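Local coordinates for protein spindle pole body component (Chaetomium thermophilum, PDB 6L82) that probably binds gamma-tubulin and microtubule minus ends as a GCP5-type subunit of gamma-tubulin complexes, its N-terminal helical piece being seen here, at residues Ala14-Leu19 against Asp39-Ser44; Ala22-Pro27 against Thr32-Cys37; Asn63-Arg68 against Asp79-Arg84. All coordinates share one frame; numbering follows the deposited sequence.

Contact 1 (Ala14-Leu19 against Asp39-Ser44)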
# COMPACT_ATOMS: atom_id res chain seq x y z
N ALA A 14 13.91 -0.49 -8.73
CA ALA A 14 14.33 -1.10 -7.47
C ALA A 14 13.16 -1.27 -6.51
O ALA A 14 13.11 -2.25 -5.75
CB ALA A 14 15.43 -0.27 -6.81
N LEU A 15 12.22 -0.32 -6.51
CA LEU A 15 11.06 -0.41 -5.64
C LEU A 15 10.09 -1.49 -6.11
O LEU A 15 9.44 -2.15 -5.28
CB LEU A 15 10.37 0.95 -5.53
CG LEU A 15 11.12 2.09 -4.85
CD1 LEU A 15 10.52 3.43 -5.22
CD2 LEU A 15 11.16 1.91 -3.30
N ALA A 16 9.91 -1.65 -7.43
CA ALA A 16 9.06 -2.74 -7.92
C ALA A 16 9.61 -4.08 -7.47
O ALA A 16 8.86 -4.94 -7.01
CB ALA A 16 8.95 -2.70 -9.45
N ASP A 17 10.93 -4.25 -7.56
CA ASP A 17 11.63 -5.41 -7.00
C ASP A 17 11.31 -5.60 -5.52
O ASP A 17 11.10 -6.73 -5.06
CB ASP A 17 13.15 -5.26 -7.16
CG ASP A 17 13.65 -5.51 -8.57
OD1 ASP A 17 14.46 -4.70 -9.07
OD2 ASP A 17 13.32 -6.57 -9.14
N ASP A 18 11.38 -4.52 -4.73
CA ASP A 18 11.06 -4.63 -3.30
C ASP A 18 9.64 -5.10 -3.11
O ASP A 18 9.37 -5.99 -2.29
CB ASP A 18 11.26 -3.29 -2.58
CG ASP A 18 12.67 -2.71 -2.75
OD1 ASP A 18 13.59 -3.45 -3.15
OD2 ASP A 18 12.84 -1.52 -2.42
N LEU A 19 8.71 -4.54 -3.89
CA LEU A 19 7.31 -4.88 -3.71
C LEU A 19 7.10 -6.36 -3.99
O LEU A 19 6.48 -7.07 -3.19
CB LEU A 19 6.44 -4.02 -4.64
CG LEU A 19 4.99 -3.79 -4.22
CD1 LEU A 19 4.93 -3.10 -2.84
CD2 LEU A 19 4.22 -2.98 -5.26
N ASP A 39 7.85 -6.90 -14.06
CA ASP A 39 7.35 -6.27 -15.27
C ASP A 39 5.88 -5.92 -15.12
O ASP A 39 5.44 -4.83 -15.55
CB ASP A 39 7.58 -7.21 -16.46
CG ASP A 39 6.82 -6.79 -17.68
OD1 ASP A 39 7.31 -5.88 -18.38
OD2 ASP A 39 5.73 -7.36 -17.93
N PHE A 40 5.09 -6.80 -14.50
CA PHE A 40 3.68 -6.49 -14.24
C PHE A 40 3.54 -5.23 -13.40
O PHE A 40 2.61 -4.44 -13.62
CB PHE A 40 2.99 -7.66 -13.54
CG PHE A 40 1.76 -7.25 -12.78
CD1 PHE A 40 0.60 -6.87 -13.44
CD2 PHE A 40 1.77 -7.22 -11.40
CE1 PHE A 40 -0.51 -6.49 -12.73
CE2 PHE A 40 0.65 -6.85 -10.71
CZ PHE A 40 -0.49 -6.48 -11.37
N VAL A 41 4.42 -5.03 -12.41
CA VAL A 41 4.24 -3.88 -11.52
C VAL A 41 4.53 -2.58 -12.26
O VAL A 41 3.79 -1.60 -12.14
CB VAL A 41 5.12 -4.00 -10.26
CG1 VAL A 41 5.02 -2.72 -9.48
CG2 VAL A 41 4.70 -5.17 -9.42
N LEU A 42 5.61 -2.56 -13.04
CA LEU A 42 5.97 -1.36 -13.77
C LEU A 42 4.95 -1.04 -14.85
O LEU A 42 4.64 0.14 -15.09
CB LEU A 42 7.35 -1.53 -14.39
CG LEU A 42 8.46 -1.61 -13.35
CD1 LEU A 42 9.68 -2.25 -13.97
CD2 LEU A 42 8.75 -0.23 -12.85
N ARG A 43 4.41 -2.07 -15.50
CA ARG A 43 3.40 -1.85 -16.52
C ARG A 43 2.10 -1.29 -15.92
O ARG A 43 1.50 -0.37 -16.48
CB ARG A 43 3.14 -3.15 -17.28
CG ARG A 43 3.04 -2.97 -18.78
CD ARG A 43 2.34 -4.17 -19.41
NE ARG A 43 3.21 -5.33 -19.48
CZ ARG A 43 2.96 -6.40 -20.23
NH1 ARG A 43 1.87 -6.45 -20.98
NH2 ARG A 43 3.82 -7.43 -20.24
N SER A 44 1.66 -1.83 -14.78
CA SER A 44 0.39 -1.38 -14.21
C SER A 44 0.45 0.08 -13.76
O SER A 44 -0.55 0.80 -13.87
CB SER A 44 -0.01 -2.25 -13.02
OG SER A 44 0.08 -3.62 -13.37
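Val41 and Ala16, the closest pair of CA atoms between the two segments, join helix 5-23 to helix 31-45, and Ala16 puts only a methyl into the interface. The segment axes approach to 9.3 Å with 122° between their directions, a splayed form of the alpha-helical hairpin. Following Val41 outward, CB already lies 4.1 Å from Ala16 CB. CG1 is anti to the backbone N (chi1 173°), which carries it across the interface to Ala16 CB at 3.9 Å. The same methyl faces Leu19 CD2 one turn further along, at 4.3 Å. CG2, turned beside the backbone N, stays farther back, 4.7 Å from Leu19 CD2. Leu42 adds a second contact roughly at right angles, its branch carbon CG 4.1 Å from Ala16 CB, so two neighbouring residues of helix 31-45 cup the alanine methyl. Leu42 also packs on Leu9 and Leu12, and Val41 on Val20, extending the seam along helix 5-23. Arg43 and Asp39 pair within helix 31-45, in a salt bridge. With only aliphatic carbons meeting between the two segments, adhesion here probably rests on shape and exclusion of water, not on directional bonds.

Contact 2 (Ala22-Pro27 against Thr32-Cys37)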
# COMPACT_ATOMS: atom_id res chain seq x y z
N ALA A 22 8.89 -8.42 -1.17
CA ALA A 22 8.21 -8.35 0.11
C ALA A 22 6.87 -9.09 0.12
O ALA A 22 6.43 -9.55 1.18
CB ALA A 22 8.00 -6.89 0.51
N ILE A 23 6.18 -9.21 -1.02
CA ILE A 23 4.79 -9.66 -1.04
C ILE A 23 4.65 -11.07 -1.60
O ILE A 23 4.00 -11.93 -0.99
CB ILE A 23 3.89 -8.68 -1.81
CG1 ILE A 23 3.73 -7.38 -1.03
CG2 ILE A 23 2.52 -9.32 -2.12
CD1 ILE A 23 3.08 -6.30 -1.84
N VAL A 24 5.22 -11.33 -2.77
CA VAL A 24 4.89 -12.54 -3.52
C VAL A 24 5.54 -13.77 -2.90
O VAL A 24 4.88 -14.79 -2.67
CB VAL A 24 5.29 -12.39 -4.99
CG1 VAL A 24 4.95 -13.67 -5.73
CG2 VAL A 24 4.58 -11.21 -5.61
N GLY A 25 6.83 -13.69 -2.64
CA GLY A 25 7.58 -14.82 -2.17
C GLY A 25 8.99 -14.78 -2.73
O GLY A 25 9.49 -13.73 -3.13
N ILE A 26 9.59 -15.96 -2.78
CA ILE A 26 11.02 -16.13 -3.04
C ILE A 26 11.22 -17.40 -3.86
O ILE A 26 10.33 -18.26 -3.92
CB ILE A 26 11.82 -16.21 -1.71
CG1 ILE A 26 11.14 -17.16 -0.71
CG2 ILE A 26 11.96 -14.82 -1.07
CD1 ILE A 26 11.55 -18.61 -0.83
N PRO A 27 12.36 -17.49 -4.58
CA PRO A 27 12.75 -18.74 -5.24
C PRO A 27 12.45 -20.01 -4.44
O PRO A 27 12.57 -20.01 -3.21
CB PRO A 27 14.27 -18.57 -5.40
CG PRO A 27 14.47 -17.07 -5.53
CD PRO A 27 13.18 -16.37 -5.06
N THR A 32 12.29 -16.64 -13.01
CA THR A 32 11.28 -16.35 -14.02
C THR A 32 10.08 -15.64 -13.43
O THR A 32 9.67 -14.58 -13.90
CB THR A 32 10.83 -17.66 -14.66
OG1 THR A 32 11.95 -18.55 -14.76
CG2 THR A 32 10.28 -17.39 -16.04
N GLN A 33 9.49 -16.23 -12.39
CA GLN A 33 8.35 -15.62 -11.73
C GLN A 33 8.67 -14.19 -11.28
O GLN A 33 7.84 -13.29 -11.43
CB GLN A 33 7.93 -16.50 -10.56
CG GLN A 33 7.68 -17.96 -10.96
CD GLN A 33 7.45 -18.87 -9.77
OE1 GLN A 33 7.92 -18.61 -8.67
NE2 GLN A 33 6.71 -19.97 -9.99
N ARG A 34 9.89 -13.97 -10.77
CA ARG A 34 10.22 -12.65 -10.23
C ARG A 34 10.31 -11.59 -11.33
O ARG A 34 9.84 -10.46 -11.16
CB ARG A 34 11.52 -12.70 -9.42
CG ARG A 34 11.61 -13.91 -8.50
CD ARG A 34 10.46 -13.88 -7.50
NE ARG A 34 10.22 -15.16 -6.85
CZ ARG A 34 9.14 -15.43 -6.13
NH1 ARG A 34 8.20 -14.51 -5.96
NH2 ARG A 34 8.98 -16.63 -5.59
N ASP A 35 10.88 -11.93 -12.48
CA ASP A 35 10.93 -10.93 -13.54
C ASP A 35 9.55 -10.66 -14.13
O ASP A 35 9.29 -9.56 -14.64
CB ASP A 35 11.92 -11.38 -14.62
CG ASP A 35 12.84 -10.26 -15.07
OD1 ASP A 35 12.39 -9.09 -15.02
OD2 ASP A 35 13.99 -10.54 -15.48
N ALA A 36 8.62 -11.62 -14.04
CA ALA A 36 7.30 -11.39 -14.61
C ALA A 36 6.44 -10.54 -13.69
O ALA A 36 5.70 -9.66 -14.16
CB ALA A 36 6.61 -12.73 -14.92
N CYS A 37 6.53 -10.78 -12.37
CA CYS A 37 5.85 -9.94 -11.40
C CYS A 37 6.35 -8.51 -11.46
O CYS A 37 5.58 -7.55 -11.35
CB CYS A 37 6.05 -10.51 -9.99
SG CYS A 37 5.26 -12.11 -9.67
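Arg34 lays its guanidinium against the peptide joining Gly25 to Ile26, a flat cation resting on a flat amide. The site is the turn of an alpha-helical hairpin: the chain leaves helix 5-23 and bends back, and helix 31-45 supplies the arginine from its first turn. CG lies beside the backbone N (chi1 -44°), and a bend at chi2 (-60°) brings the tip across to the loop. Over one face of the guanidinium stand Gly25 O, 3.2 Å from Arg34 NH1, and Ile26 N, 3.4 Å from Arg34 CZ. Because that carbonyl oxygen sits above the plane and not in line with an N-H, its attraction to the cation is probably a general electrostatic one and not a hydrogen bond. Arg34 NH2 also lies 2.7 Å from Ile26 O. Two carbonyl oxygens near the cation are likely to stabilise its charge. Gly25, with positive phi, is the first residue to leave helical geometry; its backbone angles would press a side chain into the carbonyl oxygen of Val24. Val24 and Arg34 run alongside each other in opposing senses, with Val24 CG1 at the guanidinium edge, 3.4 Å from Arg34 NH1. Pro27 reaches the arginine nearer its stem, its ring carbon CD 3.7 Å from Arg34 NE. A chain of another protein packs against Ala22 and Ile23 at the end of one helix and against Gln33 and Asp35 on the other. Deeper in the hairpin, the second methyl of Val24 faces a buried thiol, CG2 standing 4.2 Å from Cys37 SG.

Contact 3 (Asn63-Arg68 against Asp79-Arg84)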
# COMPACT_ATOMS: atom_id res chain seq x y z
N ASN A 63 -14.38 7.87 9.08
CA ASN A 63 -15.47 8.09 10.04
C ASN A 63 -16.42 6.90 10.07
O ASN A 63 -16.78 6.42 11.15
CB ASN A 63 -16.22 9.38 9.71
CG ASN A 63 -15.40 10.62 10.03
OD1 ASN A 63 -14.48 10.57 10.84
ND2 ASN A 63 -15.73 11.75 9.41
N GLY A 64 -16.80 6.38 8.91
CA GLY A 64 -17.69 5.23 8.87
C GLY A 64 -17.09 3.97 9.48
O GLY A 64 -17.81 3.14 10.04
N LEU A 65 -15.77 3.80 9.37
CA LEU A 65 -15.09 2.69 10.04
C LEU A 65 -15.21 2.81 11.55
O LEU A 65 -15.59 1.86 12.24
CB LEU A 65 -13.61 2.66 9.63
CG LEU A 65 -13.19 1.69 8.53
CD1 LEU A 65 -11.70 1.87 8.23
CD2 LEU A 65 -13.51 0.26 8.95
N GLU A 66 -14.87 3.98 12.09
CA GLU A 66 -15.04 4.22 13.53
C GLU A 66 -16.46 3.90 13.98
O GLU A 66 -16.66 3.21 14.98
CB GLU A 66 -14.67 5.67 13.88
CG GLU A 66 -13.25 6.01 13.45
CD GLU A 66 -12.93 7.49 13.49
OE1 GLU A 66 -13.85 8.33 13.42
OE2 GLU A 66 -11.72 7.81 13.55
N GLU A 67 -17.46 4.39 13.24
CA GLU A 67 -18.85 4.08 13.58
C GLU A 67 -19.09 2.58 13.54
O GLU A 67 -19.74 2.03 14.44
CB GLU A 67 -19.82 4.76 12.62
CG GLU A 67 -20.34 6.10 13.07
CD GLU A 67 -21.28 6.75 12.05
OE2 GLU A 67 -20.87 7.74 11.40
N ARG A 68 -18.58 1.90 12.51
CA ARG A 68 -18.85 0.47 12.40
C ARG A 68 -18.20 -0.31 13.54
O ARG A 68 -18.80 -1.22 14.10
CB ARG A 68 -18.39 -0.06 11.05
CG ARG A 68 -18.22 -1.58 11.07
CD ARG A 68 -18.71 -2.21 9.80
NE ARG A 68 -17.90 -1.83 8.65
CZ ARG A 68 -16.81 -2.47 8.26
NH1 ARG A 68 -16.38 -3.52 8.96
NH2 ARG A 68 -16.15 -2.07 7.18
N ASP A 79 -11.63 4.02 19.05
CA ASP A 79 -10.83 5.04 19.74
C ASP A 79 -9.39 5.03 19.24
O ASP A 79 -8.79 6.09 19.03
CB ASP A 79 -10.86 4.82 21.25
CG ASP A 79 -12.24 5.06 21.87
OD1 ASP A 79 -13.08 5.73 21.22
OD2 ASP A 79 -12.46 4.61 23.01
N ALA A 80 -8.82 3.83 19.06
CA ALA A 80 -7.49 3.70 18.47
C ALA A 80 -7.40 4.46 17.15
O ALA A 80 -6.51 5.30 16.97
CB ALA A 80 -7.18 2.22 18.24
N LEU A 81 -8.31 4.15 16.22
CA LEU A 81 -8.28 4.78 14.90
C LEU A 81 -8.39 6.28 15.03
O LEU A 81 -7.59 7.03 14.46
CB LEU A 81 -9.42 4.24 14.03
CG LEU A 81 -9.44 4.76 12.58
CD1 LEU A 81 -8.09 4.55 11.92
CD2 LEU A 81 -10.55 4.09 11.77
N ARG A 82 -9.39 6.74 15.78
CA ARG A 82 -9.59 8.17 15.95
C ARG A 82 -8.35 8.86 16.53
O ARG A 82 -7.97 9.94 16.07
CB ARG A 82 -10.83 8.41 16.83
CG ARG A 82 -11.08 9.86 17.19
CD ARG A 82 -12.09 9.98 18.34
NE ARG A 82 -11.43 10.32 19.61
CZ ARG A 82 -11.46 9.57 20.71
NH1 ARG A 82 -12.15 8.43 20.73
NH2 ARG A 82 -10.81 9.97 21.79
N THR A 83 -7.70 8.24 17.53
CA THR A 83 -6.54 8.88 18.14
C THR A 83 -5.27 8.75 17.30
O THR A 83 -4.42 9.64 17.34
CB THR A 83 -6.27 8.33 19.55
OG1 THR A 83 -6.20 6.90 19.52
CG2 THR A 83 -7.36 8.78 20.55
N ARG A 84 -5.08 7.66 16.56
CA ARG A 84 -3.93 7.65 15.66
C ARG A 84 -4.07 8.76 14.63
O ARG A 84 -3.11 9.48 14.37
CB ARG A 84 -3.74 6.30 14.95
CG ARG A 84 -3.85 4.98 15.70
CD ARG A 84 -3.05 4.82 16.95
NE ARG A 84 -3.54 5.61 18.06
CZ ARG A 84 -2.73 5.99 19.03
NH1 ARG A 84 -1.44 5.66 18.94
NH2 ARG A 84 -3.16 6.72 20.07
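Glu66 crosses Leu81 at about a right angle; its CG makes the closest contact with the leucine, while OE2 also lies 3.9 Å from Leu81 CG. Leu81 points CG away from its backbone N (chi1 -176°) and presents CD2 to Glu66 CG at 3.7 Å. The same methyl is 4.0 Å from Leu65 CB, giving it two neighbours on helix 55-71. Beyond CG, Glu66 is extended and also runs across Arg82 nearly perpendicularly. Its OE2 comes 3.2 Å from Arg82 CA, beside the backbone of the facing helix. The charged ends do not join: Arg82 NE lies 6.6 Å from Glu66 OE2, and the carboxylate and guanidinium planes are 69° apart. Arg82 turns instead to its own helix, where NH1 makes a 2.9 Å salt bridge with Asp79 OD1. An alanine in place of Glu66 would probably take the CG contact from Leu81 CD2, leaving it Leu65, and open a gap beside Arg82 CA. Helices 55-71 and 75-88 form a nearly antiparallel hairpin, 152° between the segment directions; a chain of another protein packs on Leu65, Ala80 and Leu81 and forms a salt bridge with Arg84.

From the N terminus, the chain runs along helix 5-23, turns, and returns as helix 31-45. Contact 2 closes the short loop at that turn, while contact 1 joins the same two helices farther from it; contact 2 therefore lies within the larger loop of contact 1, their centres about 10 Å apart. After contact 1 has closed, the chain continues to helix 55-71 and helix 75-88, which contact 3 fastens into a second hairpin. This one follows in series and crosses neither of the others. Its centre is about 33 Å from that of contact 1, on the opposite side of the chain's centre. The principle is modular: in these two cases a helix pairs with the next one along the chain, and the two hairpins share none of these contacts.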